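Local coordinates for protein neurotoxin (Clostridium botulinum, PDB 3N7L) that probably binds gangliosides at the nerve-cell surface, as the receptor-binding domain of botulinum neurotoxin serotype D/C, at residues F114-N119 against I167-L172; K98-W103 against Q118-E123. All coordinates share one frame; numbering follows the deposited sequence.

Contact 1: F114-N119 against I167-L172; sequences FTLKQN and IKVKEL
The backbones of 114-119 and 167-172 draw nearest at Gln118 and Leu172, whose CA atoms are 5.6 Å apart, and no hydrogen bond joins the two segments, leaving the meeting to side chains. Leu172 and Gln118 share most of it about equally, and the two methyl branches of Leu172 go to different partners. Its CD1 lies against the isobutyl group of Leu116, 4.0 Å from Leu116 CD2 and about as far from CG, and the two leucine side chains cross at about a right angle. Leu116 CD2 also approaches Val169 CG1, more loosely, at 4.4 Å.

The other branch, Leu172 CD2, faces Gln118, with Gln118 CD 3.9 Å away. In Gln118 the CG sits between the backbone N and the carbonyl carbon (chi1 67°), and the chain then runs extended, laying the aliphatic part and the amide alongside Leu172; Gln118 CB rests 3.9 Å from Leu172 CB. The extended chain of Lys170 runs past Gln118.

Met151 touches both leucines, and Met155 on strand 154-159 also packs on Leu116. Gln124 of strand 122-129 ties 167-172 down through hydrogen bonds to Lys168 O and Lys170 N. Strands 111-117 and 162-168 belong to different antiparallel sheets of the concanavalin-like sandwich, and the loop following 162-168 crosses to the end of 111-117 at the margin between those sheets.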
loop_
_atom_site.group_PDB
_atom_site.type_symbol
_atom_site.label_atom_id
_atom_site.label_comp_id
_atom_site.label_asym_id
_atom_site.label_seq_id
_atom_site.Cartn_x
_atom_site.Cartn_y
_atom_site.Cartn_z
ATOM N N PHE A 114 -9.137 -17.129 -5.005
ATOM C CA PHE A 114 -8.643 -17.817 -6.185
ATOM C C PHE A 114 -9.405 -19.129 -6.249
ATOM O O PHE A 114 -9.432 -19.894 -5.281
ATOM C CB PHE A 114 -7.135 -18.077 -6.075
ATOM C CG PHE A 114 -6.593 -18.963 -7.163
ATOM C CD1 PHE A 114 -6.445 -20.329 -6.958
ATOM C CD2 PHE A 114 -6.267 -18.434 -8.409
ATOM C CE1 PHE A 114 -5.982 -21.163 -7.978
ATOM C CE2 PHE A 114 -5.801 -19.258 -9.436
ATOM C CZ PHE A 114 -5.659 -20.625 -9.217
ATOM N N THR A 115 -10.021 -19.378 -7.398
ATOM C CA THR A 115 -10.823 -20.576 -7.595
ATOM C C THR A 115 -10.320 -21.479 -8.708
ATOM O O THR A 115 -9.994 -21.019 -9.798
ATOM C CB THR A 115 -12.287 -20.199 -7.924
ATOM O OG1 THR A 115 -12.816 -19.389 -6.871
ATOM C CG2 THR A 115 -13.147 -21.452 -8.080
ATOM N N LEU A 116 -10.266 -22.770 -8.412
ATOM C CA LEU A 116 -9.864 -23.791 -9.371
ATOM C C LEU A 116 -11.224 -24.396 -9.738
ATOM O O LEU A 116 -11.868 -25.023 -8.902
ATOM C CB LEU A 116 -8.972 -24.823 -8.671
ATOM C CG LEU A 116 -7.588 -25.166 -9.237
ATOM C CD1 LEU A 116 -6.941 -23.942 -9.869
ATOM C CD2 LEU A 116 -6.716 -25.732 -8.111
ATOM N N LYS A 117 -11.673 -24.186 -10.969
ATOM C CA LYS A 117 -12.981 -24.691 -11.377
ATOM C C LYS A 117 -12.909 -25.894 -12.316
ATOM O O LYS A 117 -12.586 -25.753 -13.497
ATOM C CB LYS A 117 -13.771 -23.565 -12.049
ATOM C CG LYS A 117 -15.228 -23.895 -12.339
ATOM C CD LYS A 117 -15.858 -22.794 -13.171
ATOM C CE LYS A 117 -17.358 -22.987 -13.301
ATOM N NZ LYS A 117 -18.022 -22.852 -11.979
ATOM N N GLN A 118 -13.217 -27.080 -11.804
ATOM C CA GLN A 118 -13.174 -28.252 -12.670
ATOM C C GLN A 118 -14.385 -28.260 -13.605
ATOM O O GLN A 118 -14.249 -28.550 -14.789
ATOM C CB GLN A 118 -13.101 -29.542 -11.851
ATOM C CG GLN A 118 -14.317 -29.867 -11.045
ATOM C CD GLN A 118 -14.226 -31.251 -10.440
ATOM O OE1 GLN A 118 -14.036 -32.240 -11.150
ATOM N NE2 GLN A 118 -14.363 -31.329 -9.119
ATOM N N ASN A 119 -15.565 -27.944 -13.077
ATOM C CA ASN A 119 -16.770 -27.874 -13.905
ATOM C C ASN A 119 -17.809 -26.944 -13.290
ATOM O O ASN A 119 -17.622 -26.443 -12.179
ATOM C CB ASN A 119 -17.378 -29.267 -14.162
ATOM C CG ASN A 119 -17.747 -30.001 -12.894
ATOM O OD1 ASN A 119 -18.438 -29.468 -12.024
ATOM N ND2 ASN A 119 -17.298 -31.248 -12.787
ATOM N N ILE A 167 -4.109 -25.217 1.119
ATOM C CA ILE A 167 -4.972 -26.388 1.158
ATOM C C ILE A 167 -4.554 -27.411 0.111
ATOM O O ILE A 167 -4.048 -27.065 -0.959
ATOM C CB ILE A 167 -6.464 -26.039 0.917
ATOM C CG1 ILE A 167 -6.693 -25.673 -0.548
ATOM C CG2 ILE A 167 -6.887 -24.877 1.812
ATOM C CD1 ILE A 167 -8.155 -25.451 -0.887
ATOM N N LYS A 168 -4.775 -28.676 0.445
ATOM C CA LYS A 168 -4.464 -29.799 -0.426
ATOM C C LYS A 168 -5.439 -29.786 -1.607
ATOM O O LYS A 168 -6.659 -29.700 -1.421
ATOM C CB LYS A 168 -4.598 -31.099 0.384
ATOM C CG LYS A 168 -4.567 -32.398 -0.407
ATOM C CD LYS A 168 -3.199 -32.717 -0.994
ATOM C CE LYS A 168 -3.195 -34.132 -1.599
ATOM N NZ LYS A 168 -1.903 -34.509 -2.255
ATOM N N VAL A 169 -4.903 -29.842 -2.822
ATOM C CA VAL A 169 -5.740 -29.847 -4.015
ATOM C C VAL A 169 -6.490 -31.176 -4.085
ATOM O O VAL A 169 -5.886 -32.243 -3.956
ATOM C CB VAL A 169 -4.891 -29.664 -5.294
ATOM C CG1 VAL A 169 -5.773 -29.757 -6.534
ATOM C CG2 VAL A 169 -4.188 -28.312 -5.258
ATOM N N LYS A 170 -7.806 -31.112 -4.270
ATOM C CA LYS A 170 -8.610 -32.326 -4.341
ATOM C C LYS A 170 -8.621 -32.870 -5.768
ATOM O O LYS A 170 -8.081 -32.248 -6.685
ATOM C CB LYS A 170 -10.048 -32.053 -3.870
ATOM C CG LYS A 170 -10.872 -31.175 -4.809
ATOM C CD LYS A 170 -12.329 -31.060 -4.345
ATOM C CE LYS A 170 -13.195 -30.343 -5.384
ATOM N NZ LYS A 170 -14.634 -30.262 -4.988
ATOM N N GLU A 171 -9.225 -34.037 -5.952
ATOM C CA GLU A 171 -9.304 -34.637 -7.274
ATOM C C GLU A 171 -10.228 -33.771 -8.130
ATOM O O GLU A 171 -11.406 -33.610 -7.815
ATOM C CB GLU A 171 -9.852 -36.064 -7.177
ATOM C CG GLU A 171 -9.962 -36.773 -8.514
ATOM C CD GLU A 171 -8.610 -37.123 -9.116
ATOM O OE1 GLU A 171 -8.556 -37.388 -10.336
ATOM O OE2 GLU A 171 -7.607 -37.149 -8.371
ATOM N N LEU A 172 -9.685 -33.212 -9.206
ATOM C CA LEU A 172 -10.454 -32.354 -10.099
ATOM C C LEU A 172 -10.410 -32.871 -11.534
ATOM O O LEU A 172 -10.392 -32.084 -12.475
ATOM C CB LEU A 172 -9.895 -30.924 -10.063
ATOM C CG LEU A 172 -9.868 -30.195 -8.715
ATOM C CD1 LEU A 172 -9.095 -28.895 -8.850
ATOM C CD2 LEU A 172 -11.287 -29.928 -8.238
#

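Contact 2: K98-W103 against Q118-E123; sequences KNNSGW and QNENSE
Ser101 OG is gripped by backbone groups from three residues: the carbonyl O of Gln118, 2.8 Å from OG, the carbonyl O of Lys117, and the N-H of Asn176. The one hydroxyl proton has two carbonyl oxygens within reach, while Asn176 N can only donate. The OG lies anti to its own backbone N (chi1 -164°), which places it beside the carbonyls at the end of strand 111-117.

Segment 118-123 is the tight connection of a beta hairpin between strands 111-117 and 122-129. Gln118 and Asn119 together face Ser122 as a classic beta bulge, with Asn119 N bonded to Ser122 O. Asn119 also makes an Asx turn, its OD1 accepting from Asn121 N at 2.7 Å, and Ser122 N adds a weak bond to the same oxygen.

One residue before Ser101, Asn100 has a left-handed backbone conformation, and its carbonyl O meets the CA-H of Asn119 with a CA to O distance of 3.1 Å. The Asn100 side chain lies across Glu120: its amide carbon CG is 3.6 Å from Glu120 CB. Glu120 is bent at chi2 (-82°), folding its carboxylate back so that OE2 comes within 3.6 Å of Asn100 CB; the carboxylate and amide planes are turned 67° apart.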
loop_
_atom_site.group_PDB
_atom_site.type_symbol
_atom_site.label_atom_id
_atom_site.label_comp_id
_atom_site.label_asym_id
_atom_site.label_seq_id
_atom_site.Cartn_x
_atom_site.Cartn_y
_atom_site.Cartn_z
ATOM N N LYS A 98 -13.235 -21.001 -19.468
ATOM C CA LYS A 98 -13.829 -20.990 -20.803
ATOM C C LYS A 98 -15.184 -21.693 -20.883
ATOM O O LYS A 98 -16.192 -21.076 -21.244
ATOM C CB LYS A 98 -12.859 -21.604 -21.820
ATOM C CG LYS A 98 -13.441 -21.761 -23.222
ATOM C CD LYS A 98 -14.012 -20.450 -23.756
ATOM C CE LYS A 98 -14.853 -20.686 -25.010
ATOM N NZ LYS A 98 -15.550 -19.449 -25.478
ATOM N N ASN A 99 -15.217 -22.980 -20.560
ATOM C CA ASN A 99 -16.472 -23.726 -20.603
ATOM C C ASN A 99 -16.777 -24.249 -19.213
ATOM O O ASN A 99 -16.891 -25.458 -19.001
ATOM C CB ASN A 99 -16.373 -24.893 -21.593
ATOM C CG ASN A 99 -16.265 -24.425 -23.036
ATOM O OD1 ASN A 99 -17.184 -23.802 -23.569
ATOM N ND2 ASN A 99 -15.137 -24.722 -23.675
ATOM N N ASN A 100 -16.900 -23.323 -18.268
ATOM C CA ASN A 100 -17.178 -23.661 -16.880
ATOM C C ASN A 100 -16.017 -24.432 -16.267
ATOM O O ASN A 100 -16.202 -25.204 -15.331
ATOM C CB ASN A 100 -18.468 -24.480 -16.770
ATOM C CG ASN A 100 -19.704 -23.663 -17.100
ATOM O OD1 ASN A 100 -19.970 -22.638 -16.472
ATOM N ND2 ASN A 100 -20.465 -24.115 -18.087
ATOM N N SER A 101 -14.821 -24.219 -16.804
ATOM C CA SER A 101 -13.626 -24.885 -16.296
ATOM C C SER A 101 -12.401 -23.981 -16.442
ATOM O O SER A 101 -12.283 -23.235 -17.415
ATOM C CB SER A 101 -13.388 -26.202 -17.045
ATOM O OG SER A 101 -12.478 -27.036 -16.343
ATOM N N GLY A 102 -11.497 -24.061 -15.467
ATOM C CA GLY A 102 -10.285 -23.260 -15.490
ATOM C C GLY A 102 -10.020 -22.663 -14.119
ATOM O O GLY A 102 -10.231 -23.320 -13.099
ATOM N N TRP A 103 -9.536 -21.427 -14.082
ATOM C CA TRP A 103 -9.297 -20.769 -12.800
ATOM C C TRP A 103 -9.781 -19.329 -12.859
ATOM O O TRP A 103 -9.902 -18.747 -13.938
ATOM C CB TRP A 103 -7.813 -20.822 -12.399
ATOM C CG TRP A 103 -6.857 -20.129 -13.329
ATOM C CD1 TRP A 103 -6.043 -20.718 -14.247
ATOM C CD2 TRP A 103 -6.596 -18.719 -13.408
ATOM N NE1 TRP A 103 -5.288 -19.767 -14.896
ATOM C CE2 TRP A 103 -5.607 -18.532 -14.401
ATOM C CE3 TRP A 103 -7.100 -17.596 -12.736
ATOM C CZ2 TRP A 103 -5.112 -17.267 -14.739
ATOM C CZ3 TRP A 103 -6.605 -16.334 -13.076
ATOM C CH2 TRP A 103 -5.622 -16.184 -14.069
ATOM N N GLN A 118 -13.217 -27.080 -11.804
ATOM C CA GLN A 118 -13.174 -28.252 -12.670
ATOM C C GLN A 118 -14.385 -28.260 -13.605
ATOM O O GLN A 118 -14.249 -28.550 -14.789
ATOM C CB GLN A 118 -13.101 -29.542 -11.851
ATOM C CG GLN A 118 -14.317 -29.867 -11.045
ATOM C CD GLN A 118 -14.226 -31.251 -10.440
ATOM O OE1 GLN A 118 -14.036 -32.240 -11.150
ATOM N NE2 GLN A 118 -14.363 -31.329 -9.119
ATOM N N ASN A 119 -15.565 -27.944 -13.077
ATOM C CA ASN A 119 -16.770 -27.874 -13.905
ATOM C C ASN A 119 -17.809 -26.944 -13.290
ATOM O O ASN A 119 -17.622 -26.443 -12.179
ATOM C CB ASN A 119 -17.378 -29.267 -14.162
ATOM C CG ASN A 119 -17.747 -30.001 -12.894
ATOM O OD1 ASN A 119 -18.438 -29.468 -12.024
ATOM N ND2 ASN A 119 -17.298 -31.248 -12.787
ATOM N N GLU A 120 -18.896 -26.708 -14.017
ATOM C CA GLU A 120 -19.947 -25.812 -13.547
ATOM C C GLU A 120 -20.498 -26.223 -12.188
ATOM O O GLU A 120 -21.078 -25.413 -11.468
ATOM C CB GLU A 120 -21.093 -25.751 -14.564
ATOM C CG GLU A 120 -21.857 -27.062 -14.756
ATOM C CD GLU A 120 -21.168 -28.042 -15.705
ATOM O OE1 GLU A 120 -21.686 -29.173 -15.860
ATOM O OE2 GLU A 120 -20.123 -27.689 -16.299
ATOM N N ASN A 121 -20.283 -27.481 -11.831
ATOM C CA ASN A 121 -20.793 -28.016 -10.581
ATOM C C ASN A 121 -19.800 -28.058 -9.419
ATOM O O ASN A 121 -20.201 -28.029 -8.257
ATOM C CB ASN A 121 -21.338 -29.426 -10.838
ATOM C CG ASN A 121 -22.291 -29.885 -9.767
ATOM O OD1 ASN A 121 -22.908 -30.942 -9.885
ATOM N ND2 ASN A 121 -22.424 -29.089 -8.709
ATOM N N SER A 122 -18.509 -28.128 -9.720
ATOM C CA SER A 122 -17.521 -28.207 -8.654
ATOM C C SER A 122 -16.282 -27.345 -8.828
ATOM O O SER A 122 -15.848 -27.045 -9.941
ATOM C CB SER A 122 -17.104 -29.662 -8.449
ATOM O OG SER A 122 -16.836 -30.284 -9.690
ATOM N N GLU A 123 -15.705 -26.963 -7.701
ATOM C CA GLU A 123 -14.526 -26.126 -7.703
ATOM C C GLU A 123 -13.876 -26.172 -6.333
ATOM O O GLU A 123 -14.428 -26.731 -5.384
ATOM C CB GLU A 123 -14.927 -24.692 -8.036
ATOM C CG GLU A 123 -15.882 -24.089 -7.022
ATOM C CD GLU A 123 -16.529 -22.812 -7.513
ATOM O OE1 GLU A 123 -17.154 -22.109 -6.691
ATOM O OE2 GLU A 123 -16.422 -22.513 -8.721
#

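Overall arrangement
Contacts 1 and 2 share Gln118 and Asn119, and their centres are 9 Å apart. At Gln118 the chain turns a corner: its side chain serves contact 1 and its carbonyl contact 2. Lys117, just before it, joins the two through its backbone, with Lys117 N 2.7 Å from Gly102 O in a probable hydrogen bond. Contact 2 stays within one sheet and its loops, since strands 102-108, 111-117 and 122-129 are neighbours there, whereas contact 1 reaches toward the other sheet, which holds 162-168. Both lie in the N-terminal, concanavalin-like half, their centres 30 and 33 Å from that of the chain; ganglioside binding in this toxin family is a property of the C-terminal trefoil half.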